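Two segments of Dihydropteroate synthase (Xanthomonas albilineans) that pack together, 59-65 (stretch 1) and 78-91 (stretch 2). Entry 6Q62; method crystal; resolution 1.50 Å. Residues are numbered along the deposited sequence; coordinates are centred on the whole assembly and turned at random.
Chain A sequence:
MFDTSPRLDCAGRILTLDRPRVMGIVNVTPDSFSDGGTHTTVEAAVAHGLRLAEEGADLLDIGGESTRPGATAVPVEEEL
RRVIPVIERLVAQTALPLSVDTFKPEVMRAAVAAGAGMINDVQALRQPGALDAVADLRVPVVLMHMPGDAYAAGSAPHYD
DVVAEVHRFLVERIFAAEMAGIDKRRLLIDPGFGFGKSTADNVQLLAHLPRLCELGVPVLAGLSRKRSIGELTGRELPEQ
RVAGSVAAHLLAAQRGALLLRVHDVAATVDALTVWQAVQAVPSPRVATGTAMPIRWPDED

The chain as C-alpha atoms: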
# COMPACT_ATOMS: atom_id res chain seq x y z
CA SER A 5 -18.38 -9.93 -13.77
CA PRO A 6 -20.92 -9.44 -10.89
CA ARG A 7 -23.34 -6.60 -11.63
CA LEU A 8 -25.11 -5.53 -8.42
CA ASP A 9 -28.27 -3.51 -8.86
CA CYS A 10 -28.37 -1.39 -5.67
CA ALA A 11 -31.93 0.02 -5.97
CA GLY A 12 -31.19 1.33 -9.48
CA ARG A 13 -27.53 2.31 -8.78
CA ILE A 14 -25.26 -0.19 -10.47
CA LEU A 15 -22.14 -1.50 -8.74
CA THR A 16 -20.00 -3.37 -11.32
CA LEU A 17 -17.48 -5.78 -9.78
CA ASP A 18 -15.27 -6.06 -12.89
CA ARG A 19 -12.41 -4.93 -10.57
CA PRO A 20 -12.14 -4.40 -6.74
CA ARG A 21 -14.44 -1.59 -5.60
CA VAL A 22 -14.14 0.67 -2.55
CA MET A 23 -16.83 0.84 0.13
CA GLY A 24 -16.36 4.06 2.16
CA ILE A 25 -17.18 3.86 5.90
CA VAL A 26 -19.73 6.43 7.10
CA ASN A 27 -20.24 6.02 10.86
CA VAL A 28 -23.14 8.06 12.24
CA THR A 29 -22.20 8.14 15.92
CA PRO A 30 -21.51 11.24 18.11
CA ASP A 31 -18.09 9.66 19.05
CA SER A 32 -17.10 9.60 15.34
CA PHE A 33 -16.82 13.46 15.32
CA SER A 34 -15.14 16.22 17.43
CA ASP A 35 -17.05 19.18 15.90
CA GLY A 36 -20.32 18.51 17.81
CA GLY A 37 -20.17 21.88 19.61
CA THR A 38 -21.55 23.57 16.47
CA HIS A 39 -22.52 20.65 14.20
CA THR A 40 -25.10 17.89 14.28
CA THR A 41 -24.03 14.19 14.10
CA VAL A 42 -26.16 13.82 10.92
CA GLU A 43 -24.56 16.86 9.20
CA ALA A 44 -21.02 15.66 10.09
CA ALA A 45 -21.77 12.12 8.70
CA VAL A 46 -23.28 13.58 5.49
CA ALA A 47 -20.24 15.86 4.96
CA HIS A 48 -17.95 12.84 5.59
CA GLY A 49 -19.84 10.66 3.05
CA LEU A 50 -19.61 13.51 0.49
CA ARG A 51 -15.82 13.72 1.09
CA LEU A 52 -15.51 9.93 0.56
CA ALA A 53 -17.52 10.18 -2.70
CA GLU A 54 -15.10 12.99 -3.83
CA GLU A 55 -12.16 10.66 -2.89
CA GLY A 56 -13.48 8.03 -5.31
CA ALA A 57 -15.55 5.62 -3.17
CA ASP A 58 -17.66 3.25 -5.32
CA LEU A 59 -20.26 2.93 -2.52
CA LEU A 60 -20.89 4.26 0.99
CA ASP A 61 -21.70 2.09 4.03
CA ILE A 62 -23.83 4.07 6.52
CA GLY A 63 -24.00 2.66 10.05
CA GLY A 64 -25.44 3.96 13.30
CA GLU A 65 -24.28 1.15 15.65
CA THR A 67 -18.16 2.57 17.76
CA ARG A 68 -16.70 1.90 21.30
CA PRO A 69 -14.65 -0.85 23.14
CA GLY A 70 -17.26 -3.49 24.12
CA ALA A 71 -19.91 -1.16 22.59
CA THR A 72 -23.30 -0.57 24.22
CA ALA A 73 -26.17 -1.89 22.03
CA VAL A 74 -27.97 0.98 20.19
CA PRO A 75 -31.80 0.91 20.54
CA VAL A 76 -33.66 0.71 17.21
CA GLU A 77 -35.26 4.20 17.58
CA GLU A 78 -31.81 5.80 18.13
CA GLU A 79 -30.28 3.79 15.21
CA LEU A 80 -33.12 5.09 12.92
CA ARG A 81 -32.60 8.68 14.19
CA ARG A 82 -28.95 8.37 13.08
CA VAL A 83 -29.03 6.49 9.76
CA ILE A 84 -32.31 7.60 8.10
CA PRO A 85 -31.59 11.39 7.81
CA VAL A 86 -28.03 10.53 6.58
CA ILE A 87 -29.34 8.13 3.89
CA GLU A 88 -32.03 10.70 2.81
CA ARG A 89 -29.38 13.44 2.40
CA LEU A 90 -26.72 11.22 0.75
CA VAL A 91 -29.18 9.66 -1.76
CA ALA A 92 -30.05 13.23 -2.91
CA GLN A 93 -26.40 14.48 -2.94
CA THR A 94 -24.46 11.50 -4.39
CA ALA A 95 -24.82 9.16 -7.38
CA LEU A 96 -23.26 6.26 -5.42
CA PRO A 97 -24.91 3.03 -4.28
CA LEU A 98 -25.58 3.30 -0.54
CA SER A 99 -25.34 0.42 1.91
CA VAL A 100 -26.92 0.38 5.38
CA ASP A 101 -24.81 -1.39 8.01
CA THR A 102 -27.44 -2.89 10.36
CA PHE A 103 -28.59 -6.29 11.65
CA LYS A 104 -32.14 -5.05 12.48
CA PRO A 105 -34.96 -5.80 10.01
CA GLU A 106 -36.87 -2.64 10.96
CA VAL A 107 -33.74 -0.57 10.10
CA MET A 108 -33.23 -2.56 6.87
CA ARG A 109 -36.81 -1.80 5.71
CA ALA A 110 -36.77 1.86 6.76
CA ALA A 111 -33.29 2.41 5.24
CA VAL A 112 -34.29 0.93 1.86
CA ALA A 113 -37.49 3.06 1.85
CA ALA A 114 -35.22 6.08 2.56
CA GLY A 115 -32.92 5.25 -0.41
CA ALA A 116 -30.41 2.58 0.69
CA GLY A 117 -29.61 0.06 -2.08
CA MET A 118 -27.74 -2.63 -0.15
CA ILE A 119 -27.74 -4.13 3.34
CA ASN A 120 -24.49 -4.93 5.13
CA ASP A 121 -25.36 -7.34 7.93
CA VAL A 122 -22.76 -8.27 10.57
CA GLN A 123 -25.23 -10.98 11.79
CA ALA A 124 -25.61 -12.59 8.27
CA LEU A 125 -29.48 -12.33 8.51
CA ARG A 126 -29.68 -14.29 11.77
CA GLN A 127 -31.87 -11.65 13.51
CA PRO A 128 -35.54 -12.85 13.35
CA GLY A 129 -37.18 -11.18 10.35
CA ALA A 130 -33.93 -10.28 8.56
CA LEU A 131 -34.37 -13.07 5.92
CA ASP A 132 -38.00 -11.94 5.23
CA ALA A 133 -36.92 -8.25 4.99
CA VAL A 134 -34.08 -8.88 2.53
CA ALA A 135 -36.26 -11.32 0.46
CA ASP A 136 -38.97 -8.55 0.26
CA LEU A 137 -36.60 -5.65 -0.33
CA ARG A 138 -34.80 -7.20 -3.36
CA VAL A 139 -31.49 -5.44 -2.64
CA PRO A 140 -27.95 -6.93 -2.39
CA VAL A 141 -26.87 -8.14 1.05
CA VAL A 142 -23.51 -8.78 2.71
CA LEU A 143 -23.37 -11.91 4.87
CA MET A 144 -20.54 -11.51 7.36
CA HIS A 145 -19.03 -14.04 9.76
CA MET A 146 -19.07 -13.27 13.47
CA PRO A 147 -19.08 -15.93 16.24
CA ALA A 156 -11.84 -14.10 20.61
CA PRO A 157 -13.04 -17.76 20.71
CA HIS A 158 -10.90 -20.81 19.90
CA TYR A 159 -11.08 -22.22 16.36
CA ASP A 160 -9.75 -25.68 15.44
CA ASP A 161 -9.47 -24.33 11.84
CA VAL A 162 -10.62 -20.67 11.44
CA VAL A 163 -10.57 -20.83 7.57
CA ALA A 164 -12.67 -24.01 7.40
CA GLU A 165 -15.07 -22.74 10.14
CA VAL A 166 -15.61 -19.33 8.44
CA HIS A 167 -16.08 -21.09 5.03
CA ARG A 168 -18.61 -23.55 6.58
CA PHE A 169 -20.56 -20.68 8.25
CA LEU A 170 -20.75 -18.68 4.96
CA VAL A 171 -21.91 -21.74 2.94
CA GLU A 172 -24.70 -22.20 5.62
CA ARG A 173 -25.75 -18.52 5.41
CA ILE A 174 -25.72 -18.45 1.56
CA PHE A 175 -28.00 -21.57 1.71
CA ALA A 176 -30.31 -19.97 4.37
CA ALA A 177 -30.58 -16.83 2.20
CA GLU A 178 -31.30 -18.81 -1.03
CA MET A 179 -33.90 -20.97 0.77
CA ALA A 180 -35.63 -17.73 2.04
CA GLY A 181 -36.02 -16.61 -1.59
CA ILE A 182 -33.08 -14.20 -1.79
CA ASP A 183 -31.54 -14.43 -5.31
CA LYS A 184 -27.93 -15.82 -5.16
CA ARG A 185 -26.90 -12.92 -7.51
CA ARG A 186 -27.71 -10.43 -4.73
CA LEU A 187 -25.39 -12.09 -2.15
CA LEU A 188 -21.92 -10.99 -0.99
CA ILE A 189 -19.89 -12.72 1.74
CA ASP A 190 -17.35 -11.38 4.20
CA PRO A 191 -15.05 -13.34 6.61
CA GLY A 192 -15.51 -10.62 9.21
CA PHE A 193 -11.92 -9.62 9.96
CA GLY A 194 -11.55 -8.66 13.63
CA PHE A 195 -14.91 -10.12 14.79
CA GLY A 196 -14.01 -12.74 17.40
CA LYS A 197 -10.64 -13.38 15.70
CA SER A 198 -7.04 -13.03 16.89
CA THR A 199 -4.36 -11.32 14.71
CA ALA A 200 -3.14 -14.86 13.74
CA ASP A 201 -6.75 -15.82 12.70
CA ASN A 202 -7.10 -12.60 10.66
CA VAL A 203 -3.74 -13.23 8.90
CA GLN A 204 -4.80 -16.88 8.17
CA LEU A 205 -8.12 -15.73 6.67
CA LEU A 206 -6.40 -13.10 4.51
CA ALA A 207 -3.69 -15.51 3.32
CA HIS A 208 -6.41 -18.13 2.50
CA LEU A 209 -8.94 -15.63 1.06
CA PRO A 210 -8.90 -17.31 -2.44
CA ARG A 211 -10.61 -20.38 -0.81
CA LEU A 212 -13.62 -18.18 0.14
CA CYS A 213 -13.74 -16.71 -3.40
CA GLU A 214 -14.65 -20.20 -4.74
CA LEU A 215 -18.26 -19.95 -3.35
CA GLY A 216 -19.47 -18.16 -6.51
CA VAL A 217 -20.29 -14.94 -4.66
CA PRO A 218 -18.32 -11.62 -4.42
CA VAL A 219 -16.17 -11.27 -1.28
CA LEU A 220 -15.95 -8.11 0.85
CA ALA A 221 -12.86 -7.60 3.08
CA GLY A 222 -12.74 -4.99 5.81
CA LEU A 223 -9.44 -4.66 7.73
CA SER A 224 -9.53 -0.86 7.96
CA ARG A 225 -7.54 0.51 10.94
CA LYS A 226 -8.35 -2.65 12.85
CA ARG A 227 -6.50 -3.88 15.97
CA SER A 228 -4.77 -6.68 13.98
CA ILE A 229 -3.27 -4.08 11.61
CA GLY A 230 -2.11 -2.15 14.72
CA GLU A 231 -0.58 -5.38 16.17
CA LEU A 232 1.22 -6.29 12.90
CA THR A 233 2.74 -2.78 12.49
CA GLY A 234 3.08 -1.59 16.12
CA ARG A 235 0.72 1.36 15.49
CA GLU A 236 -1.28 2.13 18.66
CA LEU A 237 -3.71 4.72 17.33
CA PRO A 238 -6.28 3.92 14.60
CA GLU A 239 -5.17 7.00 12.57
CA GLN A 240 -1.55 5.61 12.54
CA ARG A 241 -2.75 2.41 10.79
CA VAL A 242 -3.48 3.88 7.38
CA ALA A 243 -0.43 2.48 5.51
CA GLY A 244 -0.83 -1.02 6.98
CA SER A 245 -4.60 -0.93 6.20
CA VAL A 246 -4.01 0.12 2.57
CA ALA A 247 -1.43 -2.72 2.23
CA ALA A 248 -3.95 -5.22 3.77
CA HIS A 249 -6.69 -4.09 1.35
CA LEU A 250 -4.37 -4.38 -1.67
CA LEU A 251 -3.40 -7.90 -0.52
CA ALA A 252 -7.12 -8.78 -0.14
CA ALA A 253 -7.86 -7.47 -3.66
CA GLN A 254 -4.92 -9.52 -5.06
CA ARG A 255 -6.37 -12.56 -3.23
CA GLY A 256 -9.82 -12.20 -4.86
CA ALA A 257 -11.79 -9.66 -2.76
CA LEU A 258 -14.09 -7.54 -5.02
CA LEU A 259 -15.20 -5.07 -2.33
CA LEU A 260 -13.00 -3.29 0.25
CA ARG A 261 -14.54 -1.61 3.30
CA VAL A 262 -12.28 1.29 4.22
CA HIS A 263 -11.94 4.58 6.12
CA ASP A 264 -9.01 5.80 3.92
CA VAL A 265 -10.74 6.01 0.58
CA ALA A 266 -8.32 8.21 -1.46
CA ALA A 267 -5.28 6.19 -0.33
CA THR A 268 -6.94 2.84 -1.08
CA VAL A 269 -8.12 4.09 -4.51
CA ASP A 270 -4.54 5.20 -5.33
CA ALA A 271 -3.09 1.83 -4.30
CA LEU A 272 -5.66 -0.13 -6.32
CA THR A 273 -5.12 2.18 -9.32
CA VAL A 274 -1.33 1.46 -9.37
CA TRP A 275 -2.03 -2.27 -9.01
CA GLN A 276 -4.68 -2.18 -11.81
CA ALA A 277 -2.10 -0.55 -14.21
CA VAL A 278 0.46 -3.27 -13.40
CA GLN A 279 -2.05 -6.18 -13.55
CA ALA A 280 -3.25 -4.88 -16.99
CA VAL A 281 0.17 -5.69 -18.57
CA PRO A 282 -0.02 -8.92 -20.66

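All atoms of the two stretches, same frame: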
# COMPACT_ATOMS: atom_id res chain seq x y z
N LEU A 59 -19.04 3.08 -3.32
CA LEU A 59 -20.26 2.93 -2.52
C LEU A 59 -19.97 3.40 -1.10
O LEU A 59 -18.79 3.53 -0.72
CB LEU A 59 -20.75 1.46 -2.64
N LEU A 60 -21.01 3.80 -0.39
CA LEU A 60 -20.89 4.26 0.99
C LEU A 60 -21.66 3.34 1.92
O LEU A 60 -22.76 2.95 1.59
CB LEU A 60 -21.42 5.69 1.13
CG LEU A 60 -20.73 6.76 0.25
CD1 LEU A 60 -21.41 8.11 0.43
CD2 LEU A 60 -19.23 6.87 0.57
N ASP A 61 -21.06 2.96 3.05
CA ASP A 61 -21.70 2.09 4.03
C ASP A 61 -22.04 2.96 5.23
O ASP A 61 -21.14 3.39 5.96
CB ASP A 61 -20.75 0.98 4.43
CG ASP A 61 -21.41 -0.09 5.28
OD1 ASP A 61 -22.55 -0.49 4.96
OD2 ASP A 61 -20.76 -0.55 6.27
N ILE A 62 -23.33 3.17 5.47
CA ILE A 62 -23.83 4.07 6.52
C ILE A 62 -24.29 3.22 7.71
O ILE A 62 -25.17 2.37 7.55
CB ILE A 62 -24.99 4.93 5.94
CG1 ILE A 62 -24.48 5.74 4.73
CG2 ILE A 62 -25.60 5.87 7.01
CD1 ILE A 62 -25.56 6.13 3.73
N GLY A 63 -23.67 3.44 8.86
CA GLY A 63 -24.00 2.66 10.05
C GLY A 63 -24.20 3.54 11.27
O GLY A 63 -23.48 4.51 11.45
N GLY A 64 -25.17 3.18 12.10
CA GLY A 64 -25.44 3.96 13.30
C GLY A 64 -25.14 3.21 14.59
O GLY A 64 -25.45 3.72 15.66
N GLU A 65 -24.58 2.00 14.49
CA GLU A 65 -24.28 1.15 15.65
C GLU A 65 -22.90 0.51 15.54
O GLU A 65 -22.67 -0.29 14.63
CB GLU A 65 -25.40 0.10 15.82
CG GLU A 65 -25.23 -0.81 17.03
CD GLU A 65 -26.40 -1.71 17.33
OE1 GLU A 65 -27.09 -2.13 16.38
OE2 GLU A 65 -26.62 -2.02 18.53
N GLU A 78 -33.03 4.98 18.23
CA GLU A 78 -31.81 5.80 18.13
C GLU A 78 -31.05 5.48 16.81
O GLU A 78 -30.54 6.39 16.16
CB GLU A 78 -30.90 5.58 19.35
CG GLU A 78 -29.64 6.44 19.37
CD GLU A 78 -29.80 7.95 19.21
OE1 GLU A 78 -30.84 8.50 19.64
OE2 GLU A 78 -28.88 8.58 18.64
N GLU A 79 -30.97 4.19 16.43
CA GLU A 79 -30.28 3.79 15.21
C GLU A 79 -31.00 4.43 14.00
O GLU A 79 -30.32 4.97 13.11
CB GLU A 79 -30.27 2.26 15.09
CG GLU A 79 -29.39 1.77 13.96
CD GLU A 79 -29.32 0.26 13.87
OE1 GLU A 79 -30.00 -0.40 14.69
OE2 GLU A 79 -28.61 -0.27 12.98
N LEU A 80 -32.36 4.45 14.01
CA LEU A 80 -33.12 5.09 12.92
C LEU A 80 -32.87 6.58 12.87
O LEU A 80 -32.70 7.16 11.79
CB LEU A 80 -34.63 4.82 13.08
CG LEU A 80 -35.07 3.37 12.85
CD1 LEU A 80 -36.54 3.17 13.35
CD2 LEU A 80 -34.95 3.01 11.36
N ARG A 81 -32.84 7.23 14.05
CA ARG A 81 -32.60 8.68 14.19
C ARG A 81 -31.24 9.06 13.59
O ARG A 81 -31.08 10.15 13.07
CB ARG A 81 -32.65 9.05 15.69
CG ARG A 81 -32.74 10.50 16.08
CD ARG A 81 -33.00 10.55 17.58
NE ARG A 81 -34.39 10.18 17.84
CZ ARG A 81 -34.80 9.26 18.70
NH1 ARG A 81 -33.94 8.62 19.49
NH2 ARG A 81 -36.09 9.01 18.83
N ARG A 82 -30.27 8.14 13.66
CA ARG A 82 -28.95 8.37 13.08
C ARG A 82 -28.90 8.10 11.59
O ARG A 82 -28.47 8.97 10.85
CB ARG A 82 -27.93 7.47 13.77
CG ARG A 82 -27.72 7.86 15.23
CD ARG A 82 -26.96 6.78 15.96
NE ARG A 82 -26.77 7.16 17.36
CZ ARG A 82 -25.97 6.52 18.21
NH1 ARG A 82 -25.24 5.49 17.80
NH2 ARG A 82 -25.87 6.93 19.47
N VAL A 83 -29.28 6.88 11.14
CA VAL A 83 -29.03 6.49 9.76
C VAL A 83 -30.04 7.05 8.77
O VAL A 83 -29.63 7.36 7.65
CB VAL A 83 -28.81 4.96 9.54
CG1 VAL A 83 -27.68 4.45 10.43
CG2 VAL A 83 -30.09 4.13 9.78
N ILE A 84 -31.33 7.17 9.13
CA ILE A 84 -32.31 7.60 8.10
C ILE A 84 -32.05 9.00 7.56
O ILE A 84 -32.02 9.16 6.33
CB ILE A 84 -33.78 7.41 8.58
CG1 ILE A 84 -34.05 5.94 8.98
CG2 ILE A 84 -34.81 7.95 7.53
CD1 ILE A 84 -33.74 4.89 7.87
N PRO A 85 -31.83 10.05 8.39
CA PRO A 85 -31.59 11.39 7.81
C PRO A 85 -30.31 11.41 6.96
O PRO A 85 -30.24 12.11 5.95
CB PRO A 85 -31.50 12.30 9.03
CG PRO A 85 -32.06 11.53 10.15
CD PRO A 85 -31.82 10.10 9.87
N VAL A 86 -29.29 10.61 7.34
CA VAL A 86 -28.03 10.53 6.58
C VAL A 86 -28.26 9.90 5.21
O VAL A 86 -27.80 10.44 4.20
CB VAL A 86 -26.92 9.81 7.39
CG1 VAL A 86 -25.64 9.60 6.55
CG2 VAL A 86 -26.60 10.62 8.64
N ILE A 87 -29.01 8.78 5.17
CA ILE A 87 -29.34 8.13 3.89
C ILE A 87 -30.16 9.10 3.01
O ILE A 87 -29.87 9.24 1.83
CB ILE A 87 -30.10 6.80 4.13
CG1 ILE A 87 -29.15 5.77 4.79
CG2 ILE A 87 -30.68 6.24 2.82
CD1 ILE A 87 -29.83 4.63 5.45
N GLU A 88 -31.17 9.79 3.60
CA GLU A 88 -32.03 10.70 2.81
C GLU A 88 -31.19 11.81 2.16
O GLU A 88 -31.36 12.12 0.98
CB GLU A 88 -33.14 11.31 3.70
CG GLU A 88 -34.17 10.27 4.13
CD GLU A 88 -35.24 10.74 5.09
OE1 GLU A 88 -34.99 11.71 5.84
OE2 GLU A 88 -36.33 10.13 5.12
N ARG A 89 -30.25 12.37 2.92
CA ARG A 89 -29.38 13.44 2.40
C ARG A 89 -28.37 12.92 1.39
O ARG A 89 -28.20 13.53 0.33
CB ARG A 89 -28.71 14.19 3.55
CG ARG A 89 -29.65 15.16 4.25
CD ARG A 89 -29.33 15.29 5.73
NE ARG A 89 -30.16 16.30 6.41
CZ ARG A 89 -31.37 16.08 6.92
NH1 ARG A 89 -31.93 14.88 6.85
NH2 ARG A 89 -32.04 17.07 7.50
N LEU A 90 -27.71 11.78 1.68
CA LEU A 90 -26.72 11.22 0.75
C LEU A 90 -27.33 10.70 -0.56
O LEU A 90 -26.69 10.81 -1.60
CB LEU A 90 -25.83 10.15 1.43
CG LEU A 90 -24.82 10.65 2.46
CD1 LEU A 90 -24.13 9.48 3.14
CD2 LEU A 90 -23.75 11.60 1.83
N VAL A 91 -28.55 10.15 -0.52
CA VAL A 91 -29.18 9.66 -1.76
C VAL A 91 -29.47 10.84 -2.71
O VAL A 91 -29.33 10.70 -3.93
CB VAL A 91 -30.40 8.73 -1.49
CG1 VAL A 91 -31.62 9.51 -0.98
CG2 VAL A 91 -30.74 7.89 -2.72
O HOH W 1 -27.08 1.22 11.32
O HOH W 2 -27.61 -2.67 13.68

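How do a short strand and a helix come to lie against each other here? Strand 59-63 and helix 78-91 run roughly antiparallel, at 151° between their N-to-C directions, and their axes approach to 8.3 Å. The spacing is uneven: the CA atoms of Leu60 and Leu90 are 9.1 Å apart, whereas those of Gly64 and Glu79 are separated by just 5.2 Å. The gap therefore holds apolar side chains at one end and tightens toward the loop after the strand.

What fills the wider part? Ile62, which covers the most surface, points toward the helix and meets successive turns of it. Its CG2 lies 3.8 Å from Val86 CG1, while its CD1 reaches Ile87 CG1 at 3.8 Å and Leu90 CD1 at 3.7 Å. These are van der Waals contacts between buried hydrocarbon groups. Leu60 extends the same apolar patch, its CD1 4.1 Å from Leu90 CD1; Asp61, between them along the strand, does not touch the helix.

Why can the backbones come so close at Gly64? With no side chain, it lets Val83 CG1 approach to 3.3 Å from Gly64 N; an ideal CB would sit 3.0 Å from that same methyl, a clash. The Gly64 carbonyl is used as well: Arg82 NH1 donates a 2.8 Å hydrogen bond to Gly64 O. Arg82 is also tied within the helix by a salt bridge from its NE to Glu78 OE2, 2.8 Å long.

How are the acidic groups accommodated? Glu65 OE1 and Glu79 OE1 are 3.8 Å apart, an approach of like charges rather than a bond. One water donates to both Glu65 OE1 and Glu79 OE2, linking the two side chains. A second accepts from Gly64 N and donates to Glu79 OE2, so water joins the loop backbone to the helix.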